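Local coordinates for uncharacterized protein (Legionella pneumophila subsp. pneumophila, PDB 5L1A) that is of unknown function but belongs to the DUF5638 family, this chain forming the N-terminal half of a probable membrane protein, at residues 64-67 with 68-71; 86-89 with 90-93. All coordinates share one frame; numbering follows the deposited sequence.

Interaction 1 of 2, residues 64-67 with 68-71. With I3C (5-amino-2,4,6-triiodobenzene-1,3-dicarboxylic acid), chain B; I3C (5-amino-2,4,6-triiodobenzene-1,3-dicarboxylic acid), chain E.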
loop_
_atom_site.group_PDB
_atom_site.type_symbol
_atom_site.label_atom_id
_atom_site.label_comp_id
_atom_site.label_asym_id
_atom_site.label_seq_id
_atom_site.Cartn_x
_atom_site.Cartn_y
_atom_site.Cartn_z
ATOM N N GLU A 64 0.777 8.207 -3.855
ATOM C CA GLU A 64 -0.626 8.142 -4.251
ATOM C C GLU A 64 -1.099 6.700 -4.386
ATOM O O GLU A 64 -2.238 6.379 -4.030
ATOM C CB GLU A 64 -0.837 8.901 -5.562
ATOM C CG GLU A 64 -0.713 10.404 -5.424
ATOM C CD GLU A 64 -0.711 11.119 -6.762
ATOM O OE1 GLU A 64 -0.646 10.439 -7.808
ATOM O OE2 GLU A 64 -0.771 12.366 -6.766
ATOM N N GLU A 65 -0.241 5.817 -4.902
ATOM C CA GLU A 65 -0.634 4.421 -5.066
ATOM C C GLU A 65 -0.849 3.750 -3.715
ATOM O O GLU A 65 -1.784 2.960 -3.550
ATOM C CB GLU A 65 0.419 3.669 -5.879
ATOM C CG GLU A 65 0.056 2.227 -6.181
ATOM C CD GLU A 65 1.269 1.383 -6.512
ATOM O OE1 GLU A 65 2.394 1.821 -6.196
ATOM O OE2 GLU A 65 1.100 0.283 -7.083
ATOM N N TYR A 66 0.010 4.055 -2.742
ATOM C CA TYR A 66 -0.168 3.538 -1.389
ATOM C C TYR A 66 -1.451 4.075 -0.762
ATOM O O TYR A 66 -2.157 3.351 -0.049
ATOM C CB TYR A 66 1.049 3.914 -0.543
ATOM C CG TYR A 66 1.263 3.095 0.708
ATOM C CD1 TYR A 66 0.450 2.011 1.016
ATOM C CD2 TYR A 66 2.287 3.415 1.589
ATOM C CE1 TYR A 66 0.658 1.268 2.170
ATOM C CE2 TYR A 66 2.504 2.684 2.738
ATOM C CZ TYR A 66 1.688 1.614 3.027
ATOM O OH TYR A 66 1.909 0.891 4.177
ATOM N N GLU A 67 -1.773 5.341 -1.026
ATOM C CA GLU A 67 -2.976 5.937 -0.450
ATOM C C GLU A 67 -4.241 5.310 -1.020
ATOM O O GLU A 67 -5.198 5.050 -0.280
ATOM C CB GLU A 67 -2.969 7.446 -0.683
ATOM C CG GLU A 67 -1.960 8.172 0.169
ATOM C CD GLU A 67 -1.611 9.534 -0.377
ATOM O OE1 GLU A 67 -1.924 9.808 -1.553
ATOM O OE2 GLU A 67 -1.020 10.332 0.374
ATOM N N ASN A 68 -4.272 5.072 -2.333
ATOM C CA ASN A 68 -5.417 4.391 -2.930
ATOM C C ASN A 68 -5.553 2.974 -2.389
ATOM O O ASN A 68 -6.670 2.492 -2.168
ATOM C CB ASN A 68 -5.290 4.368 -4.455
ATOM C CG ASN A 68 -5.388 5.751 -5.072
ATOM O OD1 ASN A 68 -6.123 6.610 -4.588
ATOM N ND2 ASN A 68 -4.644 5.968 -6.151
ATOM N N PHE A 69 -4.426 2.293 -2.168
ATOM C CA PHE A 69 -4.477 0.961 -1.573
ATOM C C PHE A 69 -5.087 1.005 -0.178
ATOM O O PHE A 69 -5.881 0.131 0.187
ATOM C CB PHE A 69 -3.074 0.350 -1.529
ATOM C CG PHE A 69 -2.973 -0.889 -0.679
ATOM C CD1 PHE A 69 -3.341 -2.126 -1.183
ATOM C CD2 PHE A 69 -2.498 -0.818 0.625
ATOM C CE1 PHE A 69 -3.244 -3.270 -0.401
ATOM C CE2 PHE A 69 -2.402 -1.956 1.410
ATOM C CZ PHE A 69 -2.771 -3.183 0.894
ATOM N N ILE A 70 -4.727 2.016 0.617
ATOM C CA ILE A 70 -5.284 2.151 1.960
ATOM C C ILE A 70 -6.795 2.331 1.895
ATOM O O ILE A 70 -7.542 1.731 2.677
ATOM C CB ILE A 70 -4.604 3.314 2.705
ATOM C CG1 ILE A 70 -3.144 2.973 2.994
ATOM C CG2 ILE A 70 -5.341 3.638 3.993
ATOM C CD1 ILE A 70 -2.976 1.689 3.754
ATOM N N SER A 71 -7.270 3.157 0.957
ATOM C CA SER A 71 -8.708 3.351 0.798
ATOM C C SER A 71 -9.408 2.043 0.456
ATOM O O SER A 71 -10.504 1.769 0.958
ATOM C CB SER A 71 -8.986 4.397 -0.279
ATOM O OG SER A 71 -8.558 5.678 0.141
HETATM I I3 I3C B . -3.738 6.832 -13.440
HETATM I I2 I3C B . -6.163 3.038 -9.264
HETATM I I1 I3C B . -0.068 3.375 -9.896
HETATM O O8 I3C B . -0.435 6.620 -11.765
HETATM O O9 I3C B . -0.470 4.978 -13.216
HETATM C C10 I3C B . -2.968 2.390 -8.717
HETATM N N13 I3C B . -5.940 5.234 -11.630
HETATM C C1 I3C B . -2.137 4.994 -11.539
HETATM C C6 I3C B . -3.499 5.417 -11.935
HETATM C C5 I3C B . -4.692 4.848 -11.272
HETATM C C4 I3C B . -4.501 3.847 -10.206
HETATM C C3 I3C B . -3.150 3.410 -9.798
HETATM C C2 I3C B . -1.972 3.989 -10.469
HETATM C C7 I3C B . -0.935 5.570 -12.219
HETATM O O11 I3C B . -2.966 2.770 -7.529
HETATM O O12 I3C B . -2.825 1.188 -9.040
HETATM I I3 I3C E . 3.569 3.213 -8.777
HETATM I I2 I3C E . 7.555 -1.350 -7.133
HETATM I I1 I3C E . 6.798 0.182 -13.031
HETATM O O8 I3C E . 5.266 3.366 -12.147
HETATM O O9 I3C E . 3.588 1.968 -12.216
HETATM C C10 I3C E . 7.955 -1.416 -10.332
HETATM N N13 I3C E . 5.298 1.089 -6.868
HETATM C C1 I3C E . 5.325 1.514 -10.663
HETATM C C6 I3C E . 4.972 1.730 -9.236
HETATM C C5 I3C E . 5.614 0.900 -8.173
HETATM C C4 I3C E . 6.607 -0.144 -8.553
HETATM C C3 I3C E . 6.957 -0.354 -9.977
HETATM C C2 I3C E . 6.314 0.472 -11.027
HETATM C C7 I3C E . 4.685 2.337 -11.742
HETATM O O11 I3C E . 7.550 -2.591 -10.468
HETATM O O12 I3C E . 9.157 -1.108 -10.476
#
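Tyr66 meets both Phe69 and Ile70 on one side of the helix, and these are the apolar contacts between residues 64-67 and 68-71. CD2 of the Phe69 ring comes to the edge of the tyrosine ring, near its plane, 4.1 Å from Tyr66 CE1. The same CE1 is 4.0 Å from Ile70 CD1, the end of the isoleucine's longer branch, which approaches obliquely. Tyr66 and Phe69 both turn CG away from the backbone N (chi1 -160° and 168°), and that choice brings the two rings next to each other.

The backbone bonds are the regular i to i+4 set of helix 56-77, in the middle of an all-helical fold. Asn68 N donates to Glu64 O at 3.0 Å, and the same pattern joins Phe69 to Glu65, Ile70 to Tyr66 and Ser71 to Glu67. Glu67 O has a second, weak donor in Ser71 OG, 3.4 Å away. Helices 8-25 and 33-51 cover the aromatic side: Tyr66 stacks on Tyr46, which also meets the Phe69 ring, and Tyr66 OH bonds to Asp19. Glu67 faces helix 8-25 as well, its OE2 forming a salt bridge with Arg14.

The remaining contacts are to two molecules of the triiodinated acid I3C, a reagent made for heavy-atom phasing, so they say little about a natural ligand. Glu65 reaches between them on an extended chain. Its OE1 accepts from amino N13 of the chain E molecule at 3.1 Å, through a bent bond (135° at the hydrogen), and iodine I3 of that molecule lies beside the same oxygen. Lower on the side chain, Glu65 CG is 3.4 Å from carboxylate O11 of the chain B molecule. Asn68 ND2 lies 3.9 Å from the same O11, too far for a hydrogen bond.

Interaction 2 of 2, residues 86-89 with 90-93. With I3C (5-amino-2,4,6-triiodobenzene-1,3-dicarboxylic acid), chain B; I3C (5-amino-2,4,6-triiodobenzene-1,3-dicarboxylic acid), chain D.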
loop_
_atom_site.group_PDB
_atom_site.type_symbol
_atom_site.label_atom_id
_atom_site.label_comp_id
_atom_site.label_asym_id
_atom_site.label_seq_id
_atom_site.Cartn_x
_atom_site.Cartn_y
_atom_site.Cartn_z
ATOM N N ALA A 86 -12.082 -4.765 -5.174
ATOM C CA ALA A 86 -10.879 -4.025 -4.807
ATOM C C ALA A 86 -9.721 -4.338 -5.743
ATOM O O ALA A 86 -9.009 -3.427 -6.182
ATOM C CB ALA A 86 -10.493 -4.341 -3.365
ATOM N N PHE A 87 -9.504 -5.620 -6.047
ATOM C CA PHE A 87 -8.395 -5.991 -6.915
ATOM C C PHE A 87 -8.608 -5.504 -8.342
ATOM O O PHE A 87 -7.643 -5.107 -9.003
ATOM C CB PHE A 87 -8.185 -7.506 -6.896
ATOM C CG PHE A 87 -7.020 -7.963 -7.729
ATOM C CD1 PHE A 87 -5.731 -7.529 -7.440
ATOM C CD2 PHE A 87 -7.210 -8.820 -8.801
ATOM C CE1 PHE A 87 -4.656 -7.944 -8.203
ATOM C CE2 PHE A 87 -6.138 -9.239 -9.570
ATOM C CZ PHE A 87 -4.862 -8.799 -9.272
ATOM N N GLU A 88 -9.851 -5.529 -8.830
ATOM C CA GLU A 88 -10.153 -4.973 -10.147
ATOM C C GLU A 88 -9.730 -3.514 -10.257
ATOM O O GLU A 88 -9.365 -3.052 -11.344
ATOM C CB GLU A 88 -11.650 -5.082 -10.435
ATOM C CG GLU A 88 -12.121 -6.395 -11.021
ATOM C CD GLU A 88 -13.593 -6.339 -11.381
ATOM O OE1 GLU A 88 -14.276 -5.404 -10.909
ATOM O OE2 GLU A 88 -14.065 -7.214 -12.138
ATOM N N THR A 89 -9.780 -2.775 -9.146
ATOM C CA THR A 89 -9.529 -1.339 -9.185
ATOM C C THR A 89 -8.085 -1.014 -9.544
ATOM O O THR A 89 -7.823 0.038 -10.137
ATOM C CB THR A 89 -9.882 -0.711 -7.835
ATOM O OG1 THR A 89 -11.186 -1.142 -7.433
ATOM C CG2 THR A 89 -9.876 0.798 -7.937
ATOM N N ILE A 90 -7.136 -1.890 -9.205
ATOM C CA ILE A 90 -5.719 -1.564 -9.328
ATOM C C ILE A 90 -4.938 -2.576 -10.150
ATOM O O ILE A 90 -3.730 -2.403 -10.326
ATOM C CB ILE A 90 -5.063 -1.383 -7.941
ATOM C CG1 ILE A 90 -5.440 -2.523 -6.991
ATOM C CG2 ILE A 90 -5.467 -0.044 -7.336
ATOM C CD1 ILE A 90 -4.598 -3.773 -7.138
ATOM N N LYS A 91 -5.577 -3.626 -10.670
ATOM C CA LYS A 91 -4.817 -4.668 -11.354
ATOM C C LYS A 91 -4.199 -4.168 -12.658
ATOM O O LYS A 91 -3.090 -4.585 -13.009
ATOM C CB LYS A 91 -5.702 -5.890 -11.612
ATOM C CG LYS A 91 -6.907 -5.630 -12.501
ATOM C CD LYS A 91 -7.687 -6.909 -12.763
ATOM C CE LYS A 91 -8.838 -6.664 -13.724
ATOM N NZ LYS A 91 -9.693 -7.873 -13.885
ATOM N N ASP A 92 -4.881 -3.271 -13.376
ATOM C CA ASP A 92 -4.367 -2.803 -14.661
ATOM C C ASP A 92 -3.220 -1.814 -14.499
ATOM O O ASP A 92 -2.369 -1.711 -15.389
ATOM C CB ASP A 92 -5.480 -2.150 -15.483
ATOM C CG ASP A 92 -6.631 -3.097 -15.773
ATOM O OD1 ASP A 92 -6.455 -4.327 -15.637
ATOM O OD2 ASP A 92 -7.716 -2.605 -16.150
ATOM N N THR A 93 -3.190 -1.073 -13.396
ATOM C CA THR A 93 -2.133 -0.110 -13.132
ATOM C C THR A 93 -1.007 -0.692 -12.290
ATOM O O THR A 93 -0.063 0.030 -11.951
ATOM C CB THR A 93 -2.711 1.130 -12.442
ATOM O OG1 THR A 93 -3.627 0.728 -11.417
ATOM C CG2 THR A 93 -3.435 2.014 -13.451
HETATM I I3 I3C B . -3.738 6.832 -13.440
HETATM I I2 I3C B . -6.163 3.038 -9.264
HETATM I I1 I3C B . -0.068 3.375 -9.896
HETATM O O8 I3C B . -0.435 6.620 -11.765
HETATM O O9 I3C B . -0.470 4.978 -13.216
HETATM C C10 I3C B . -2.968 2.390 -8.717
HETATM N N13 I3C B . -5.940 5.234 -11.630
HETATM C C1 I3C B . -2.137 4.994 -11.539
HETATM C C6 I3C B . -3.499 5.417 -11.935
HETATM C C5 I3C B . -4.692 4.848 -11.272
HETATM C C4 I3C B . -4.501 3.847 -10.206
HETATM C C3 I3C B . -3.150 3.410 -9.798
HETATM C C2 I3C B . -1.972 3.989 -10.469
HETATM C C7 I3C B . -0.935 5.570 -12.219
HETATM O O11 I3C B . -2.966 2.770 -7.529
HETATM O O12 I3C B . -2.825 1.188 -9.040
HETATM I I3 I3C D . -3.517 -11.892 -8.529
HETATM I I2 I3C D . -1.540 -17.649 -9.392
HETATM I I1 I3C D . -2.032 -13.702 -14.187
HETATM O O8 I3C D . -2.118 -10.908 -11.920
HETATM O O9 I3C D . -4.237 -11.459 -12.014
HETATM C C10 I3C D . -1.376 -16.562 -12.565
HETATM N N13 I3C D . -2.632 -14.968 -7.934
HETATM C C1 I3C D . -2.700 -13.094 -11.238
HETATM C C6 I3C D . -2.837 -13.387 -9.798
HETATM C C5 I3C D . -2.498 -14.721 -9.259
HETATM C C4 I3C D . -2.014 -15.775 -10.180
HETATM C C3 I3C D . -1.873 -15.495 -11.634
HETATM C C2 I3C D . -2.215 -14.145 -12.156
HETATM C C7 I3C D . -3.044 -11.733 -11.759
HETATM O O11 I3C D . -2.126 -16.980 -13.470
HETATM O O12 I3C D . -0.222 -17.010 -12.402
HETATM O O HOH W 1 -7.594 -1.919 -12.813
HETATM O O HOH W 2 -6.169 0.633 -11.937
#
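Where helix 83-90 runs into the loop before helix 97-110, Phe87 takes Lys91 over its ring and Ile90 beside it, and the turn borders two bound I3C molecules. The lysine contact is a CH-pi interaction made by the base of the side chain: Lys91 CB sits 4.0 Å from the centroid of the Phe87 ring, 17° off the ring normal and offset toward the rim. Ile90 CD1 comes obliquely to Phe87 CD1, 3.9 Å away. Beyond CB, the lysine CG stands between backbone N and carbonyl carbon (chi1 61°), and the extended chain then runs beside Glu88, pointing the same way. The charged ends do not touch, since Glu88 OE2 and Lys91 NZ remain 4.8 Å apart, although some mutual attraction is likely.

In the backbone, Phe87 O takes Ile90 N at 3.3 Å, with the donor well above the carbonyl plane, and Lys91 N only weakly. Two waters bridge the last carbonyls of 86-89 to the loop. One donates to Glu88 O and accepts from Asp92 N; the second donates to both Thr89 O and Thr93 OG1. That hydroxyl in turn gives its proton to carboxylate O12 of the chain B I3C, a short 2.6 Å bond, while Ile90 CG2 packs 3.4 Å from the same oxygen. The other I3C, chain D, reaches Phe87: its iodine I3 is 3.5 Å from CZ, arriving obliquely, and its carboxylate O9 lies at the ring edge, in plane.

Around the turn, Asp100 and Ala104 of helix 97-110 touch Phe87, and Ile103 of the same helix touches Ile90. Ile90 and Thr89 also rest on Leu72 of helix 56-77, so the turn bears on both helices.

Interaction 1 lies on helix 56-77 and closes before interaction 2 opens, the latter running from helix 83-90, the next helix along the chain, into the loop that precedes helix 97-110. Their centres are 12 Å apart and their nearest atoms about 5 Å, without touching. What they share is the chain B I3C molecule, which Glu65 and Asn68 of the earlier contact approach and Thr93 of the later one hydrogen-bonds. Both belong to the DUF5638 region. Helix 56-77 and the end of helix 83-90 with its following loop therefore border one site that holds the iodinated phasing compound; whether it has any natural ligand is unknown.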